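Local coordinates for ferredoxin (Rhodopseudomonas palustris, PDB 4LTU), which carries a single [2Fe-2S] cluster and probably shuttles electrons between redox partners, as other adrenodoxin/putidaredoxin-type ferredoxins do, at residues A[47-57]-A[95-106]. Sequence-based numbering, arbitrary orientation.
Sequences ATCHVYVDDLW and LDGLVLRIPERQ. Unlike the reference sequence in segment 95-106: Ile102 (reference Leu). With FES (Fe2/s2 (inorganic) cluster), chain C.
Tyr52 and Arg101 pair through both backbone bonds of an antiparallel ladder, Tyr52 N to Arg101 O at 2.7 Å and Arg101 N to Tyr52 O at 2.8 Å. Asp54 N to Val99 O continues the ladder, joining two central strands of the ferredoxin sheet between strands 3-7 and 83-85.

The tightly packed part is the buried apolar cluster of Val51, Val53, Leu100 and Ile102. Val53 and Leu100 lie side by side, CG2 to CD2 3.9 Å, while Val51 CG1 meets Ile102 CG2. Beyond it a turn packs on an indole: Leu98 CA sits over the centre of the six-membered ring of Trp57, a CH-pi contact 3.9 Å from the centroid. A chi1 of -75° puts CG of Trp57 anti to the carbonyl carbon and swings the indole over the type II turn Leu95-Leu98, with Gly97 O toward the rim of the same face and Leu98 CD1 against CB; Lys60 adds a cation-pi contact. Were Trp57 an alanine, the turn would probably lose its aromatic cover and Lys60 its pi partner.

The face bearing Tyr52 and Arg101 is the solvent side: Arg101 is exposed, Tyr52 and Asp54 partly so. Here Asp54 OD1 alone makes a salt bridge to Arg101 NH2 at 2.6 Å, planes 79° apart, consistent with a single-oxygen contact over the guanidinium face. The Tyr52 ring rests obliquely on Pro103, and a water at its edge links OH to Glu104 N.

Toward the cluster, Gln106, bent at chi2 (-84°), lends its amide to His50: NE2 donates to a lone pair of His50 O at 3.1 Å, and OE1 accepts a weak bond from His50 N. Since Cys49 SG binds FE2 of the cluster at 2.3 Å, this chemistry is consistent with the Gln106 amide helping to hold the backbone just after a cluster ligand, mainly through NE2.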
loop_
_atom_site.group_PDB
_atom_site.type_symbol
_atom_site.label_atom_id
_atom_site.label_comp_id
_atom_site.label_asym_id
_atom_site.label_seq_id
_atom_site.Cartn_x
_atom_site.Cartn_y
_atom_site.Cartn_z
ATOM N N ALA A 47 -8.278 -7.390 -4.027
ATOM C CA ALA A 47 -8.338 -6.166 -3.237
ATOM C C ALA A 47 -7.654 -6.313 -1.882
ATOM O O ALA A 47 -7.973 -5.563 -0.967
ATOM C CB ALA A 47 -9.793 -5.695 -3.101
ATOM N N THR A 48 -6.682 -7.238 -1.783
ATOM C CA THR A 48 -6.159 -7.706 -0.497
ATOM C C THR A 48 -4.739 -7.239 -0.147
ATOM O O THR A 48 -4.119 -7.769 0.794
ATOM C CB THR A 48 -6.212 -9.289 -0.357
ATOM O OG1 THR A 48 -5.228 -9.893 -1.202
ATOM C CG2 THR A 48 -7.624 -9.883 -0.685
ATOM N N CYS A 49 -4.217 -6.282 -0.923
ATOM C CA CYS A 49 -3.003 -5.536 -0.575
ATOM C C CYS A 49 -3.342 -4.064 -0.241
ATOM O O CYS A 49 -2.493 -3.182 -0.424
ATOM C CB CYS A 49 -2.016 -5.548 -1.747
ATOM S SG CYS A 49 -2.598 -4.680 -3.236
ATOM N N HIS A 50 -4.578 -3.826 0.204
ATOM C CA HIS A 50 -5.162 -2.502 0.514
ATOM C C HIS A 50 -4.271 -1.684 1.448
ATOM O O HIS A 50 -3.731 -2.227 2.397
ATOM C CB HIS A 50 -6.521 -2.763 1.218
ATOM C CG HIS A 50 -7.384 -1.555 1.428
ATOM N ND1 HIS A 50 -7.193 -0.354 0.767
ATOM C CD2 HIS A 50 -8.511 -1.399 2.170
ATOM C CE1 HIS A 50 -8.154 0.493 1.104
ATOM N NE2 HIS A 50 -8.975 -0.127 1.937
ATOM N N VAL A 51 -4.086 -0.398 1.167
ATOM C CA VAL A 51 -3.474 0.503 2.150
ATOM C C VAL A 51 -4.129 1.873 2.111
ATOM O O VAL A 51 -4.748 2.235 1.119
ATOM C CB VAL A 51 -1.949 0.702 1.951
ATOM C CG1 VAL A 51 -1.148 -0.544 2.347
ATOM C CG2 VAL A 51 -1.621 1.172 0.541
ATOM N N TYR A 52 -3.983 2.639 3.193
ATOM C CA TYR A 52 -4.293 4.079 3.174
ATOM C C TYR A 52 -3.007 4.899 3.129
ATOM O O TYR A 52 -2.160 4.827 4.016
ATOM C CB TYR A 52 -5.157 4.511 4.363
ATOM C CG TYR A 52 -6.237 3.520 4.851
ATOM C CD1 TYR A 52 -7.253 3.072 4.008
ATOM C CD2 TYR A 52 -6.263 3.102 6.187
ATOM C CE1 TYR A 52 -8.250 2.183 4.459
ATOM C CE2 TYR A 52 -7.257 2.227 6.660
ATOM C CZ TYR A 52 -8.251 1.778 5.785
ATOM O OH TYR A 52 -9.228 0.913 6.257
ATOM N N VAL A 53 -2.847 5.661 2.061
ATOM C CA VAL A 53 -1.739 6.572 1.936
ATOM C C VAL A 53 -1.975 7.753 2.896
ATOM O O VAL A 53 -3.131 8.197 3.096
ATOM C CB VAL A 53 -1.631 7.065 0.502
ATOM C CG1 VAL A 53 -0.407 7.930 0.329
ATOM C CG2 VAL A 53 -1.574 5.853 -0.455
ATOM N N ASP A 54 -0.901 8.229 3.522
ATOM C CA ASP A 54 -1.023 9.383 4.388
ATOM C C ASP A 54 -1.542 10.581 3.606
ATOM O O ASP A 54 -1.043 10.893 2.512
ATOM C CB ASP A 54 0.305 9.739 5.055
ATOM C CG ASP A 54 0.099 10.524 6.331
ATOM O OD1 ASP A 54 -0.791 10.126 7.120
ATOM O OD2 ASP A 54 0.816 11.537 6.544
ATOM N N ASP A 55 -2.543 11.237 4.197
ATOM C CA ASP A 55 -3.152 12.471 3.690
ATOM C C ASP A 55 -2.186 13.394 2.931
ATOM O O ASP A 55 -2.533 13.934 1.887
ATOM C CB ASP A 55 -3.819 13.220 4.863
ATOM C CG ASP A 55 -4.590 14.474 4.410
ATOM O OD1 ASP A 55 -5.197 14.444 3.304
ATOM O OD2 ASP A 55 -4.585 15.481 5.172
ATOM N N LEU A 56 -0.972 13.548 3.454
ATOM C CA LEU A 56 0.032 14.433 2.885
ATOM C C LEU A 56 0.859 13.851 1.749
ATOM O O LEU A 56 1.491 14.609 0.999
ATOM C CB LEU A 56 0.954 14.982 3.993
ATOM C CG LEU A 56 0.257 15.687 5.164
ATOM C CD1 LEU A 56 1.175 15.695 6.369
ATOM C CD2 LEU A 56 -0.275 17.128 4.835
ATOM N N TRP A 57 0.858 12.521 1.606
ATOM C CA TRP A 57 1.653 11.846 0.556
ATOM C C TRP A 57 0.831 11.460 -0.682
ATOM O O TRP A 57 1.401 11.192 -1.735
ATOM C CB TRP A 57 2.392 10.599 1.102
ATOM C CG TRP A 57 3.603 10.886 1.957
ATOM C CD1 TRP A 57 3.630 11.012 3.314
ATOM C CD2 TRP A 57 4.954 11.082 1.511
ATOM N NE1 TRP A 57 4.917 11.283 3.745
ATOM C CE2 TRP A 57 5.746 11.332 2.657
ATOM C CE3 TRP A 57 5.571 11.091 0.251
ATOM C CZ2 TRP A 57 7.134 11.566 2.585
ATOM C CZ3 TRP A 57 6.952 11.331 0.181
ATOM C CH2 TRP A 57 7.713 11.558 1.343
ATOM N N LEU A 95 9.574 9.380 -3.122
ATOM C CA LEU A 95 8.703 8.740 -2.131
ATOM C C LEU A 95 9.472 8.212 -0.919
ATOM O O LEU A 95 8.913 7.496 -0.077
ATOM C CB LEU A 95 7.797 7.672 -2.762
ATOM C CG LEU A 95 7.032 8.111 -4.018
ATOM C CD1 LEU A 95 6.303 6.949 -4.616
ATOM C CD2 LEU A 95 6.070 9.246 -3.714
ATOM N N ASP A 96 10.752 8.570 -0.837
ATOM C CA ASP A 96 11.567 8.203 0.313
ATOM C C ASP A 96 10.904 8.952 1.439
ATOM O O ASP A 96 10.792 10.191 1.378
ATOM C CB ASP A 96 13.026 8.647 0.107
ATOM C CG ASP A 96 13.965 8.253 1.262
ATOM O OD1 ASP A 96 13.564 7.600 2.247
ATOM O OD2 ASP A 96 15.156 8.606 1.164
ATOM N N GLY A 97 10.412 8.208 2.423
ATOM C CA GLY A 97 9.601 8.771 3.513
ATOM C C GLY A 97 8.103 8.477 3.458
ATOM O O GLY A 97 7.364 8.809 4.402
ATOM N N LEU A 98 7.646 7.841 2.371
ATOM C CA LEU A 98 6.216 7.528 2.189
ATOM C C LEU A 98 5.602 6.798 3.378
ATOM O O LEU A 98 6.175 5.827 3.907
ATOM C CB LEU A 98 6.000 6.702 0.914
ATOM C CG LEU A 98 4.561 6.345 0.517
ATOM C CD1 LEU A 98 3.767 7.558 0.042
ATOM C CD2 LEU A 98 4.572 5.249 -0.531
ATOM N N VAL A 99 4.418 7.256 3.787
ATOM C CA VAL A 99 3.779 6.700 4.960
ATOM C C VAL A 99 2.530 5.958 4.525
ATOM O O VAL A 99 1.683 6.511 3.826
ATOM C CB VAL A 99 3.428 7.803 5.985
ATOM C CG1 VAL A 99 2.612 7.230 7.203
ATOM C CG2 VAL A 99 4.669 8.512 6.447
ATOM N N LEU A 100 2.423 4.698 4.912
ATOM C CA LEU A 100 1.216 3.947 4.589
ATOM C C LEU A 100 0.628 3.325 5.843
ATOM O O LEU A 100 1.352 2.803 6.675
ATOM C CB LEU A 100 1.489 2.863 3.541
ATOM C CG LEU A 100 2.243 3.189 2.255
ATOM C CD1 LEU A 100 2.598 1.843 1.571
ATOM C CD2 LEU A 100 1.431 4.115 1.351
ATOM N N ARG A 101 -0.683 3.419 5.979
ATOM C CA ARG A 101 -1.370 2.772 7.075
ATOM C C ARG A 101 -2.163 1.622 6.497
ATOM O O ARG A 101 -2.734 1.723 5.397
ATOM C CB ARG A 101 -2.243 3.773 7.838
ATOM C CG ARG A 101 -1.382 4.974 8.350
ATOM C CD ARG A 101 -2.073 5.843 9.393
ATOM N NE ARG A 101 -2.637 7.031 8.773
ATOM C CZ ARG A 101 -2.295 8.273 9.084
ATOM N NH1 ARG A 101 -1.403 8.502 10.053
ATOM N NH2 ARG A 101 -2.872 9.284 8.443
ATOM N N ILE A 102 -2.186 0.532 7.252
ATOM C CA ILE A 102 -2.769 -0.714 6.837
ATOM C C ILE A 102 -4.117 -0.920 7.535
ATOM O O ILE A 102 -4.271 -0.581 8.714
ATOM C CB ILE A 102 -1.802 -1.914 7.042
ATOM C CG1 ILE A 102 -0.988 -1.786 8.310
ATOM C CG2 ILE A 102 -0.792 -2.035 5.865
ATOM C CD1 ILE A 102 0.196 -2.798 8.367
ATOM N N PRO A 103 -5.107 -1.453 6.787
ATOM C CA PRO A 103 -6.454 -1.566 7.263
ATOM C C PRO A 103 -6.616 -2.680 8.275
ATOM O O PRO A 103 -5.790 -3.582 8.355
ATOM C CB PRO A 103 -7.228 -1.899 5.989
ATOM C CG PRO A 103 -6.300 -2.670 5.208
ATOM C CD PRO A 103 -5.002 -1.942 5.406
ATOM N N GLU A 104 -7.693 -2.588 9.044
ATOM C CA GLU A 104 -8.070 -3.595 10.038
ATOM C C GLU A 104 -8.061 -5.028 9.460
ATOM O O GLU A 104 -7.715 -5.988 10.150
ATOM C CB GLU A 104 -9.440 -3.226 10.588
ATOM C CG GLU A 104 -9.898 -4.016 11.790
ATOM C CD GLU A 104 -11.359 -3.736 12.123
ATOM O OE1 GLU A 104 -11.611 -3.180 13.225
ATOM O OE2 GLU A 104 -12.243 -4.057 11.275
ATOM N N ARG A 105 -8.447 -5.162 8.199
ATOM C CA ARG A 105 -8.323 -6.449 7.500
ATOM C C ARG A 105 -8.205 -6.315 5.981
ATOM O O ARG A 105 -8.579 -5.317 5.404
ATOM C CB ARG A 105 -9.495 -7.378 7.840
ATOM C CG ARG A 105 -10.819 -6.788 7.528
ATOM C CD ARG A 105 -11.809 -7.880 7.312
ATOM N NE ARG A 105 -12.607 -8.161 8.494
ATOM C CZ ARG A 105 -13.893 -8.500 8.432
ATOM N NH1 ARG A 105 -14.505 -8.571 7.244
ATOM N NH2 ARG A 105 -14.576 -8.751 9.550
ATOM N N GLN A 106 -7.701 -7.371 5.362
ATOM C CA GLN A 106 -7.493 -7.464 3.931
ATOM C C GLN A 106 -8.443 -8.510 3.374
ATOM O O GLN A 106 -8.847 -8.440 2.233
ATOM C CB GLN A 106 -6.051 -7.903 3.669
ATOM C CG GLN A 106 -5.007 -6.966 4.240
ATOM C CD GLN A 106 -4.703 -5.775 3.326
ATOM O OE1 GLN A 106 -5.413 -5.518 2.341
ATOM N NE2 GLN A 106 -3.647 -5.048 3.651
HETATM FE FE1 FES C . -3.662 -8.502 -5.719
HETATM FE FE2 FES C . -2.263 -5.993 -5.068
HETATM S S1 FES C . -4.033 -6.448 -6.294
HETATM S S2 FES C . -1.935 -8.035 -4.423
HETATM O O HOH W 1 -9.280 -5.858 1.083
HETATM O O HOH W 2 -9.335 -0.141 8.874
#